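Local coordinates for SH3 domain-containing protein (Dictyostelium discoideum, PDB 4NQI) that remodels membranes through its inverse BAR domain, the part given here, in osmoregulation, phagocytosis and cytokinesis, and probably binds phosphatidylinositol lipids, at residues A41-Q46 with V98-F103; Q50-A55 with N90-V95. All blocks are in the same frame, centred on the assembly; numbering follows the deposited sequence.

Interaction 1: residues A41-Q46 with V98-F103; sequences AANKYQ and VLLNEF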
loop_
_atom_site.group_PDB
_atom_site.type_symbol
_atom_site.label_atom_id
_atom_site.label_comp_id
_atom_site.label_asym_id
_atom_site.label_seq_id
_atom_site.Cartn_x
_atom_site.Cartn_y
_atom_site.Cartn_z
ATOM N N ALA B 41 -3.482 15.409 -7.952
ATOM C CA ALA B 41 -2.442 14.526 -7.437
ATOM C C ALA B 41 -3.043 13.270 -6.807
ATOM O O ALA B 41 -2.555 12.159 -7.029
ATOM C CB ALA B 41 -1.578 15.263 -6.439
ATOM N N ALA B 42 -4.104 13.449 -6.024
ATOM C CA ALA B 42 -4.784 12.324 -5.386
ATOM C C ALA B 42 -5.457 11.418 -6.415
ATOM O O ALA B 42 -5.500 10.200 -6.241
ATOM C CB ALA B 42 -5.796 12.817 -4.364
ATOM N N ASN B 43 -5.986 12.018 -7.477
ATOM C CA ASN B 43 -6.648 11.266 -8.542
ATOM C C ASN B 43 -5.684 10.328 -9.269
ATOM O O ASN B 43 -6.030 9.189 -9.594
ATOM C CB ASN B 43 -7.314 12.228 -9.534
ATOM C CG ASN B 43 -8.217 11.516 -10.526
ATOM O OD1 ASN B 43 -8.697 10.411 -10.265
ATOM N ND2 ASN B 43 -8.453 12.148 -11.671
ATOM N N LYS B 44 -4.473 10.818 -9.513
ATOM C CA LYS B 44 -3.410 10.035 -10.135
ATOM C C LYS B 44 -2.946 8.905 -9.219
ATOM O O LYS B 44 -2.719 7.778 -9.669
ATOM C CB LYS B 44 -2.231 10.952 -10.454
ATOM C CG LYS B 44 -0.948 10.235 -10.837
ATOM N N TYR B 45 -2.797 9.223 -7.935
ATOM C CA TYR B 45 -2.395 8.248 -6.927
ATOM C C TYR B 45 -3.390 7.095 -6.886
ATOM O O TYR B 45 -2.999 5.926 -6.837
ATOM C CB TYR B 45 -2.303 8.919 -5.552
ATOM C CG TYR B 45 -1.814 8.019 -4.436
ATOM C CD1 TYR B 45 -0.458 7.820 -4.224
ATOM C CD2 TYR B 45 -2.707 7.384 -3.584
ATOM C CE1 TYR B 45 -0.003 7.006 -3.204
ATOM C CE2 TYR B 45 -2.260 6.566 -2.560
ATOM C CZ TYR B 45 -0.908 6.382 -2.377
ATOM O OH TYR B 45 -0.453 5.572 -1.362
ATOM N N GLN B 46 -4.675 7.433 -6.913
ATOM C CA GLN B 46 -5.741 6.438 -6.912
ATOM C C GLN B 46 -5.648 5.511 -8.127
ATOM O O GLN B 46 -5.784 4.291 -7.997
ATOM C CB GLN B 46 -7.106 7.134 -6.861
ATOM C CG GLN B 46 -8.301 6.214 -7.062
ATOM C CD GLN B 46 -8.823 6.230 -8.487
ATOM O OE1 GLN B 46 -9.205 5.195 -9.030
ATOM N NE2 GLN B 46 -8.853 7.411 -9.095
ATOM N N VAL B 98 -12.310 4.383 -2.098
ATOM C CA VAL B 98 -12.644 5.262 -0.977
ATOM C C VAL B 98 -12.028 6.648 -1.164
ATOM O O VAL B 98 -12.698 7.663 -0.967
ATOM C CB VAL B 98 -12.189 4.659 0.372
ATOM C CG1 VAL B 98 -12.232 5.704 1.479
ATOM C CG2 VAL B 98 -13.054 3.458 0.740
ATOM N N LEU B 99 -10.755 6.683 -1.548
ATOM C CA LEU B 99 -10.065 7.938 -1.836
ATOM C C LEU B 99 -10.785 8.710 -2.939
ATOM O O LEU B 99 -10.862 9.939 -2.898
ATOM C CB LEU B 99 -8.614 7.667 -2.243
ATOM C CG LEU B 99 -7.758 8.897 -2.564
ATOM C CD1 LEU B 99 -7.604 9.780 -1.338
ATOM C CD2 LEU B 99 -6.392 8.501 -3.114
ATOM N N LEU B 100 -11.320 7.981 -3.916
ATOM C CA LEU B 100 -12.046 8.594 -5.025
ATOM C C LEU B 100 -13.440 9.060 -4.608
ATOM O O LEU B 100 -13.844 10.181 -4.922
ATOM C CB LEU B 100 -12.161 7.615 -6.199
ATOM C CG LEU B 100 -12.926 8.129 -7.423
ATOM C CD1 LEU B 100 -12.162 9.256 -8.095
ATOM C CD2 LEU B 100 -13.225 7.013 -8.421
ATOM N N ASN B 101 -14.169 8.195 -3.907
ATOM C CA ASN B 101 -15.562 8.464 -3.550
ATOM C C ASN B 101 -15.734 9.352 -2.318
ATOM O O ASN B 101 -16.691 10.121 -2.234
ATOM C CB ASN B 101 -16.320 7.149 -3.339
ATOM C CG ASN B 101 -16.389 6.302 -4.597
ATOM O OD1 ASN B 101 -16.477 6.825 -5.710
ATOM N ND2 ASN B 101 -16.355 4.983 -4.425
ATOM N N GLU B 102 -14.813 9.235 -1.363
ATOM C CA GLU B 102 -14.941 9.923 -0.078
ATOM C C GLU B 102 -14.105 11.200 0.025
ATOM O O GLU B 102 -14.373 12.046 0.880
ATOM C CB GLU B 102 -14.589 8.982 1.078
ATOM C CG GLU B 102 -15.343 7.655 1.075
ATOM C CD GLU B 102 -16.744 7.774 1.640
ATOM O OE1 GLU B 102 -17.133 8.892 2.042
ATOM O OE2 GLU B 102 -17.455 6.749 1.685
ATOM N N PHE B 103 -13.095 11.340 -0.833
ATOM C CA PHE B 103 -12.279 12.558 -0.846
ATOM C C PHE B 103 -12.321 13.335 -2.163
ATOM O O PHE B 103 -12.796 14.470 -2.204
ATOM C CB PHE B 103 -10.819 12.262 -0.485
ATOM C CG PHE B 103 -9.910 13.448 -0.657
ATOM C CD1 PHE B 103 -10.066 14.575 0.136
ATOM C CD2 PHE B 103 -8.906 13.442 -1.614
ATOM C CE1 PHE B 103 -9.236 15.675 -0.020
ATOM C CE2 PHE B 103 -8.072 14.535 -1.773
ATOM C CZ PHE B 103 -8.239 15.653 -0.975
#
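Leu-99 reaches across to helix 41-46 with one methyl, CD2, which settles among three residues of the opposing turn. With CG anti to the backbone N (chi1 -179°), the side chain is carried toward that helix. CD2 lies 3.7 Å from the carbonyl O of Ala-42, an oxygen already engaged by the helical bond from Gln-46 N. The same methyl meets Tyr-45 at the rim of its ring, 3.9 Å from CD2 of the tyrosine and near the ring plane, the two side chains crossing at about a right angle. CB of Gln-46 is its third neighbour.

A turn further on, Phe-103 offers an edge instead of a face: its CE2 is 3.9 Å from CB of Ala-42, which lies in the ring plane. Phe-191 and Phe-195 of helix 152-224 also meet this ring. Toward the less buried flank Gln-46 bends at chi2 (-98°) and crosses Leu-100 obliquely, NE2 lying 3.9 Å from the leucine CD1. The hydroxyl of Tyr-45 is hydrogen-bonded to Glu-89 of the second subunit. The axes of the two short segments run at 148° and come within 9.7 Å, the antiparallel packing of neighbouring helices in the dimeric I-BAR (IMD) bundle.

Interaction 2: residues Q50-A55 with N90-V95; sequences QALSQA and NRRDDV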
loop_
_atom_site.group_PDB
_atom_site.type_symbol
_atom_site.label_atom_id
_atom_site.label_comp_id
_atom_site.label_asym_id
_atom_site.label_seq_id
_atom_site.Cartn_x
_atom_site.Cartn_y
_atom_site.Cartn_z
ATOM N N GLN B 50 -4.968 1.309 -8.253
ATOM C CA GLN B 50 -5.752 0.315 -8.978
ATOM C C GLN B 50 -4.851 -0.516 -9.886
ATOM O O GLN B 50 -5.038 -1.724 -10.020
ATOM C CB GLN B 50 -6.846 0.984 -9.813
ATOM C CG GLN B 50 -7.933 1.690 -9.013
ATOM C CD GLN B 50 -9.122 2.069 -9.881
ATOM O OE1 GLN B 50 -9.358 1.462 -10.927
ATOM N NE2 GLN B 50 -9.873 3.076 -9.451
ATOM N N ALA B 51 -3.880 0.145 -10.510
ATOM C CA ALA B 51 -2.935 -0.521 -11.402
ATOM C C ALA B 51 -2.123 -1.564 -10.643
ATOM O O ALA B 51 -1.959 -2.693 -11.107
ATOM C CB ALA B 51 -2.015 0.494 -12.046
ATOM N N LEU B 52 -1.611 -1.170 -9.481
ATOM C CA LEU B 52 -0.886 -2.083 -8.603
ATOM C C LEU B 52 -1.786 -3.231 -8.150
ATOM O O LEU B 52 -1.335 -4.371 -8.030
ATOM C CB LEU B 52 -0.335 -1.333 -7.388
ATOM C CG LEU B 52 0.448 -2.166 -6.370
ATOM C CD1 LEU B 52 1.659 -2.814 -7.025
ATOM C CD2 LEU B 52 0.871 -1.321 -5.173
ATOM N N SER B 53 -3.058 -2.925 -7.907
ATOM C CA SER B 53 -4.033 -3.938 -7.510
ATOM C C SER B 53 -4.190 -5.021 -8.577
ATOM O O SER B 53 -4.143 -6.216 -8.274
ATOM C CB SER B 53 -5.385 -3.283 -7.224
ATOM O OG SER B 53 -6.378 -4.255 -6.959
ATOM N N GLN B 54 -4.373 -4.595 -9.825
ATOM C CA GLN B 54 -4.540 -5.524 -10.939
ATOM C C GLN B 54 -3.269 -6.327 -11.221
ATOM O O GLN B 54 -3.336 -7.509 -11.549
ATOM C CB GLN B 54 -5.006 -4.775 -12.190
ATOM C CG GLN B 54 -6.507 -4.502 -12.216
ATOM C CD GLN B 54 -7.328 -5.765 -12.419
ATOM O OE1 GLN B 54 -6.843 -6.753 -12.976
ATOM N NE2 GLN B 54 -8.576 -5.741 -11.964
ATOM N N ALA B 55 -2.115 -5.682 -11.089
ATOM C CA ALA B 55 -0.838 -6.376 -11.220
ATOM C C ALA B 55 -0.682 -7.408 -10.105
ATOM O O ALA B 55 -0.037 -8.443 -10.290
ATOM C CB ALA B 55 0.308 -5.389 -11.191
ATOM N N ASN B 90 -7.464 -7.081 -3.723
ATOM C CA ASN B 90 -8.862 -6.686 -3.855
ATOM C C ASN B 90 -9.197 -5.555 -2.884
ATOM O O ASN B 90 -9.917 -4.619 -3.233
ATOM C CB ASN B 90 -9.794 -7.881 -3.618
ATOM C CG ASN B 90 -10.030 -8.704 -4.877
ATOM O OD1 ASN B 90 -10.171 -8.161 -5.974
ATOM N ND2 ASN B 90 -10.083 -10.021 -4.718
ATOM N N ARG B 91 -8.660 -5.643 -1.669
ATOM C CA ARG B 91 -8.919 -4.633 -0.647
ATOM C C ARG B 91 -8.160 -3.333 -0.904
ATOM O O ARG B 91 -8.601 -2.262 -0.485
ATOM C CB ARG B 91 -8.594 -5.176 0.747
ATOM C CG ARG B 91 -9.406 -6.407 1.130
ATOM C CD ARG B 91 -9.104 -6.867 2.550
ATOM N NE ARG B 91 -9.413 -8.283 2.740
ATOM C CZ ARG B 91 -10.068 -8.782 3.784
ATOM N NH1 ARG B 91 -10.498 -7.982 4.751
ATOM N NH2 ARG B 91 -10.295 -10.087 3.860
ATOM N N ARG B 92 -7.019 -3.424 -1.587
ATOM C CA ARG B 92 -6.292 -2.221 -1.978
ATOM C C ARG B 92 -7.124 -1.444 -2.988
ATOM O O ARG B 92 -7.163 -0.213 -2.958
ATOM C CB ARG B 92 -4.925 -2.556 -2.580
ATOM C CG ARG B 92 -4.067 -1.320 -2.847
ATOM C CD ARG B 92 -2.895 -1.606 -3.778
ATOM N NE ARG B 92 -2.129 -2.776 -3.355
ATOM C CZ ARG B 92 -1.190 -2.755 -2.414
ATOM N NH1 ARG B 92 -0.899 -1.623 -1.787
ATOM N NH2 ARG B 92 -0.545 -3.869 -2.096
ATOM N N ASP B 93 -7.795 -2.172 -3.877
ATOM C CA ASP B 93 -8.687 -1.556 -4.851
ATOM C C ASP B 93 -9.814 -0.795 -4.147
ATOM O O ASP B 93 -10.138 0.337 -4.525
ATOM C CB ASP B 93 -9.258 -2.613 -5.798
ATOM C CG ASP B 93 -10.182 -2.024 -6.841
ATOM O OD1 ASP B 93 -9.697 -1.272 -7.714
ATOM O OD2 ASP B 93 -11.396 -2.321 -6.796
ATOM N N ASP B 94 -10.390 -1.410 -3.117
ATOM C CA ASP B 94 -11.440 -0.770 -2.328
ATOM C C ASP B 94 -10.927 0.492 -1.638
ATOM O O ASP B 94 -11.659 1.474 -1.496
ATOM C CB ASP B 94 -12.005 -1.745 -1.293
ATOM C CG ASP B 94 -12.776 -2.890 -1.929
ATOM O OD1 ASP B 94 -13.187 -2.760 -3.103
ATOM O OD2 ASP B 94 -12.978 -3.918 -1.248
ATOM N N VAL B 95 -9.667 0.456 -1.208
ATOM C CA VAL B 95 -9.018 1.626 -0.624
ATOM C C VAL B 95 -8.952 2.767 -1.642
ATOM O O VAL B 95 -9.283 3.912 -1.330
ATOM C CB VAL B 95 -7.606 1.284 -0.106
ATOM C CG1 VAL B 95 -6.811 2.546 0.185
ATOM C CG2 VAL B 95 -7.696 0.411 1.140
#
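Leu-52 sets its CD2 methyl over one face of the guanidinium of Arg-92, 3.6 Å above the plane and over its centre, with Arg-92 CZ 3.7 Å from that methyl. The arginine gets there by a bend at chi3 (-50°), which turns NE back from an otherwise extended chain. Its polar rim is used in other directions: NE forms a salt bridge with Glu-89, and NH1 is hydrogen-bonded to a bound PEG molecule, probably from the crystallisation liquor. Tyr-45 of the second subunit packs on both Leu-52 and Arg-92.

Beside this pair Ser-53 fills the close space between the backbones, its OG 3.5 Å from CB of Asp-93. The hydroxyl is satisfied by a hydrogen bond with the carbonyl O of Glu-89, one turn before Asp-93. Such a small residue suits an approach of 8.5 Å between the axes of the two short segments, which run at 168°, a nearly antiparallel packing of the first two long helices of the I-BAR bundle. An alanine in place of Arg-92 would probably leave the Leu-52 methyl without its flat cover and Glu-89 without its charge partner.

On the other flank, which is more open to solvent, the fit is looser. Gln-50 slants across Asp-93, the aspartate OD1 lying 3.7 Å from Gln-50 CG, while their amide and carboxylate planes stand 83° apart. This is contact with the aliphatic part of the glutamine, not a polar bond; the carboxylate finds its charge partner in Lys-97, which forms a salt bridge with Asp-93 OD2.

Interactions 1 and 2 sit on the same two helices, 15-64 and 72-140, with centres 13 Å apart. Because the helices are antiparallel, interaction 2 joins later residues of the first to earlier residues of the second, and the axes of its short segments are nearer, 8.5 Å against 9.7 Å. The centre of interaction 1 lies about 8 Å from the centre of the chain, that of interaction 2 about 18 Å; interaction 1 is buried and largely apolar, interaction 2 partly buried and more polar. Both touch the second subunit. Bound PEG, probably from the crystallisation liquor, lies about 4 Å from the side chain of Tyr-45 and about 3 Å from that of Arg-92.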